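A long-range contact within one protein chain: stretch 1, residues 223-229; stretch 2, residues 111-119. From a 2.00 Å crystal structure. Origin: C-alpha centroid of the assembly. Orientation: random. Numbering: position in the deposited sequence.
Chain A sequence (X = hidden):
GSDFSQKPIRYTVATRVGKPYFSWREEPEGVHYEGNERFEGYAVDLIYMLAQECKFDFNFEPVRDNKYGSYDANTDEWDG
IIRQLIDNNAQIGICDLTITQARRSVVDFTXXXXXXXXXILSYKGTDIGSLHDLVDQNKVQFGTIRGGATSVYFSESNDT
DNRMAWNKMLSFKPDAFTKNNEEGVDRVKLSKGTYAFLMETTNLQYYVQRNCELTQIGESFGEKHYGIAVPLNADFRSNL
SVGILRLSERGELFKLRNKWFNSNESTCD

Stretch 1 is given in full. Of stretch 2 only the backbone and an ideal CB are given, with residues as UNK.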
# COMPACT_ATOMS: atom_id res chain seq x y z
N GLU A 223 -10.18 -2.24 -8.93
CA GLU A 223 -10.88 -1.63 -7.80
C GLU A 223 -10.32 -2.18 -6.49
O GLU A 223 -10.65 -3.29 -6.09
CB GLU A 223 -12.38 -1.90 -7.87
CG GLU A 223 -13.10 -1.24 -9.03
CD GLU A 223 -14.59 -1.56 -9.04
OE1 GLU A 223 -15.17 -1.75 -7.95
OE2 GLU A 223 -15.17 -1.63 -10.15
N LYS A 224 -9.47 -1.40 -5.84
CA LYS A 224 -8.81 -1.83 -4.61
C LYS A 224 -9.18 -0.92 -3.44
O LYS A 224 -9.61 0.22 -3.64
CB LYS A 224 -7.30 -1.88 -4.81
CG LYS A 224 -6.85 -2.72 -6.01
CD LYS A 224 -7.34 -4.17 -5.93
CE LYS A 224 -7.11 -4.91 -7.24
NZ LYS A 224 -7.89 -6.18 -7.30
N HIS A 225 -9.00 -1.43 -2.22
CA HIS A 225 -9.38 -0.71 -1.01
C HIS A 225 -8.33 -0.85 0.08
O HIS A 225 -7.75 -1.92 0.25
CB HIS A 225 -10.72 -1.23 -0.47
CG HIS A 225 -11.77 -1.43 -1.52
ND1 HIS A 225 -12.57 -0.42 -1.97
CD2 HIS A 225 -12.15 -2.55 -2.18
CE1 HIS A 225 -13.41 -0.90 -2.89
NE2 HIS A 225 -13.18 -2.18 -3.03
N TYR A 226 -8.09 0.24 0.81
CA TYR A 226 -7.30 0.18 2.04
C TYR A 226 -8.22 0.00 3.23
O TYR A 226 -9.22 0.70 3.36
CB TYR A 226 -6.47 1.45 2.23
CG TYR A 226 -5.39 1.70 1.21
CD1 TYR A 226 -4.85 0.66 0.45
CD2 TYR A 226 -4.90 2.98 1.00
CE1 TYR A 226 -3.86 0.90 -0.48
CE2 TYR A 226 -3.91 3.22 0.07
CZ TYR A 226 -3.40 2.18 -0.67
OH TYR A 226 -2.41 2.43 -1.59
N GLY A 227 -7.85 -0.93 4.11
CA GLY A 227 -8.62 -1.18 5.32
C GLY A 227 -7.70 -1.36 6.52
O GLY A 227 -6.54 -1.74 6.37
N ILE A 228 -8.22 -1.08 7.70
CA ILE A 228 -7.50 -1.37 8.93
C ILE A 228 -7.64 -2.85 9.25
O ILE A 228 -8.75 -3.38 9.32
CB ILE A 228 -8.02 -0.52 10.11
CG1 ILE A 228 -7.71 0.96 9.87
CG2 ILE A 228 -7.39 -1.00 11.43
CD1 ILE A 228 -8.20 1.89 10.96
N ALA A 229 -6.51 -3.52 9.43
CA ALA A 229 -6.50 -4.94 9.73
C ALA A 229 -6.61 -5.18 11.23
O ALA A 229 -5.95 -4.50 12.02
CB ALA A 229 -5.24 -5.59 9.18
N UNK A 111 -14.27 -1.65 7.54
CA UNK A 111 -14.70 -1.04 6.30
C UNK A 111 -13.52 -0.26 5.74
O UNK A 111 -12.69 0.23 6.51
CB UNK A 111 -15.92 -0.14 6.51
N UNK A 112 -13.42 -0.13 4.41
CA UNK A 112 -12.26 0.60 3.89
C UNK A 112 -12.27 2.08 4.24
O UNK A 112 -13.35 2.66 4.39
CB UNK A 112 -12.19 0.44 2.37
N UNK A 113 -11.09 2.68 4.38
CA UNK A 113 -10.98 4.12 4.60
C UNK A 113 -10.47 4.83 3.34
O UNK A 113 -10.37 6.05 3.31
CB UNK A 113 -10.05 4.41 5.78
N UNK A 114 -10.15 4.06 2.31
CA UNK A 114 -9.69 4.63 1.05
C UNK A 114 -9.90 3.65 -0.10
O UNK A 114 -9.65 2.46 0.02
CB UNK A 114 -8.21 5.02 1.15
N UNK A 115 -10.39 4.18 -1.22
CA UNK A 115 -10.55 3.40 -2.44
C UNK A 115 -9.51 3.88 -3.45
O UNK A 115 -9.12 5.05 -3.44
CB UNK A 115 -11.97 3.53 -3.00
N UNK A 116 -9.05 2.97 -4.30
CA UNK A 116 -7.95 3.25 -5.20
C UNK A 116 -7.96 2.30 -6.39
O UNK A 116 -8.84 1.45 -6.53
CB UNK A 116 -6.62 3.15 -4.45
N UNK A 117 -6.96 2.45 -7.25
CA UNK A 117 -6.76 1.55 -8.37
C UNK A 117 -5.28 1.29 -8.58
O UNK A 117 -4.45 1.63 -7.74
CB UNK A 117 -7.39 2.12 -9.64
N UNK A 118 -4.97 0.69 -9.72
CA UNK A 118 -3.59 0.39 -10.11
C UNK A 118 -3.27 1.13 -11.41
O UNK A 118 -4.15 1.31 -12.26
CB UNK A 118 -3.38 -1.12 -10.28
N UNK A 119 -2.03 1.56 -11.56
CA UNK A 119 -1.60 2.18 -12.80
C UNK A 119 -0.09 2.01 -12.98
O UNK A 119 0.56 1.30 -12.23
CB UNK A 119 -1.98 3.66 -12.82

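Position 111 lies where the chain turns a corner. Its CA-to-CB bond points away from stretch 1, and nothing there comes near its CB. Stretch 1 sets no demand, so many side chains would suit. The deposited residue is Val 111, whose side chain makes no contact across the pair.

At position 112 the N is not needed as a donor to stretch 1. Its CB points sideways and comes close to the O of Tyr 226 and the CB of His 225. Something compact is favoured; proline fits a phi of -67°, and alanine or serine would also fit. The residue is Pro 112. Its CB lies 3.7 Å from CB of His 225, and its CG sits obliquely to the imidazole.

Position 113 has phi -107° and psi -3°, a break from extended backbone. Its N donates a hydrogen bond of 2.9 Å to the O of Tyr 226, so proline is unsuitable. The CB points sideways, but beyond it lie the CB of Tyr 226 and the side chain of Ile 228. A long apolar or aromatic side chain could reach them. The residue is Phe 113, with chi1 p. The CB of Tyr 226 lies over the ring face, 4.0 Å from the ring centroid, in a CH-pi contact. CE2 of Phe 113 is 4.1 Å from CG1 of Ile 228.

Position 114 pairs with Tyr 226 in the antiparallel ladder. Its O accepts a hydrogen bond of 2.8 Å from the N of Tyr 226. The CB is on the same face as the tyrosine ring, near CD2, so leucine, isoleucine, valine or methionine would suit. The residue is Met 114, with chi1 and chi2 both t. Its SD is 3.7 Å from CD2 of Tyr 226 and oblique to that ring.

Position 115 faces the His 225 side, in a non-hydrogen-bonded pair. Beyond the imidazole, stretch 1 leaves the space open, so polar side chains of varied length would suit. The residue is Gln 115. Its CB is 4.1 Å from ND1 of His 225, and its amide makes no bond to stretch 1.

Position 116 pairs with Lys 224 through two hydrogen bonds: its N to O of Lys 224, 2.9 Å, and N of Lys 224 to its O, 3.0 Å. The CB shares a face with Lys 224 and Tyr 226. One face of the tyrosine ring is open to it, so a branched apolar residue would suit. The residue is Leu 116, chi1 p. CD2 sits almost squarely over the Tyr 226 ring, 3.5 Å from its centroid, and CD1 of Leu 116 is 3.6 Å from CE1 of Tyr 226.

At position 117 a CB would point away, so stretch 1 allows small or large side chains. The residue is Gly 117.

Position 118 has a sideways CB, with the lysine chain within reach of a longer apolar residue. Ile 118 brings CD1 to 4.2 Å from CE of Lys 224.

Position 119 is out of reach of stretch 1, which leaves the choice open. It is Ser 119, whose OG is hydrogen-bonded elsewhere in the structure.

Stretch 2 111-119: VPFMQLGIS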
# COMPACT_ATOMS: atom_id res chain seq x y z
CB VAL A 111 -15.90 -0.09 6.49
CG1 VAL A 111 -17.14 -0.88 6.89
CG2 VAL A 111 -15.58 0.98 7.52
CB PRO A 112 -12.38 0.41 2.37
CG PRO A 112 -13.28 -0.76 2.18
CD PRO A 112 -14.23 -0.73 3.33
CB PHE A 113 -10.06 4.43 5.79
CG PHE A 113 -8.66 3.92 5.64
CD1 PHE A 113 -7.70 4.66 4.97
CD2 PHE A 113 -8.28 2.70 6.20
CE1 PHE A 113 -6.40 4.20 4.85
CE2 PHE A 113 -6.99 2.24 6.08
CZ PHE A 113 -6.04 2.98 5.40
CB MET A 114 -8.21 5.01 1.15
CG MET A 114 -7.72 5.93 0.04
SD MET A 114 -6.02 6.48 0.26
CE MET A 114 -6.14 7.44 1.77
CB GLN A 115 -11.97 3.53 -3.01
CG GLN A 115 -12.40 4.95 -3.33
CD GLN A 115 -13.81 5.02 -3.90
OE1 GLN A 115 -14.71 4.32 -3.44
NE2 GLN A 115 -14.00 5.86 -4.91
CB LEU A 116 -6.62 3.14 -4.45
CG LEU A 116 -6.43 1.83 -3.68
CD1 LEU A 116 -5.02 1.30 -3.82
CD2 LEU A 116 -6.79 2.03 -2.21
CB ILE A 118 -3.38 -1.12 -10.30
CG1 ILE A 118 -3.62 -1.86 -8.98
CG2 ILE A 118 -1.97 -1.41 -10.81
CD1 ILE A 118 -3.73 -3.37 -9.14
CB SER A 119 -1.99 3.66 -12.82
OG SER A 119 -1.94 4.17 -14.15
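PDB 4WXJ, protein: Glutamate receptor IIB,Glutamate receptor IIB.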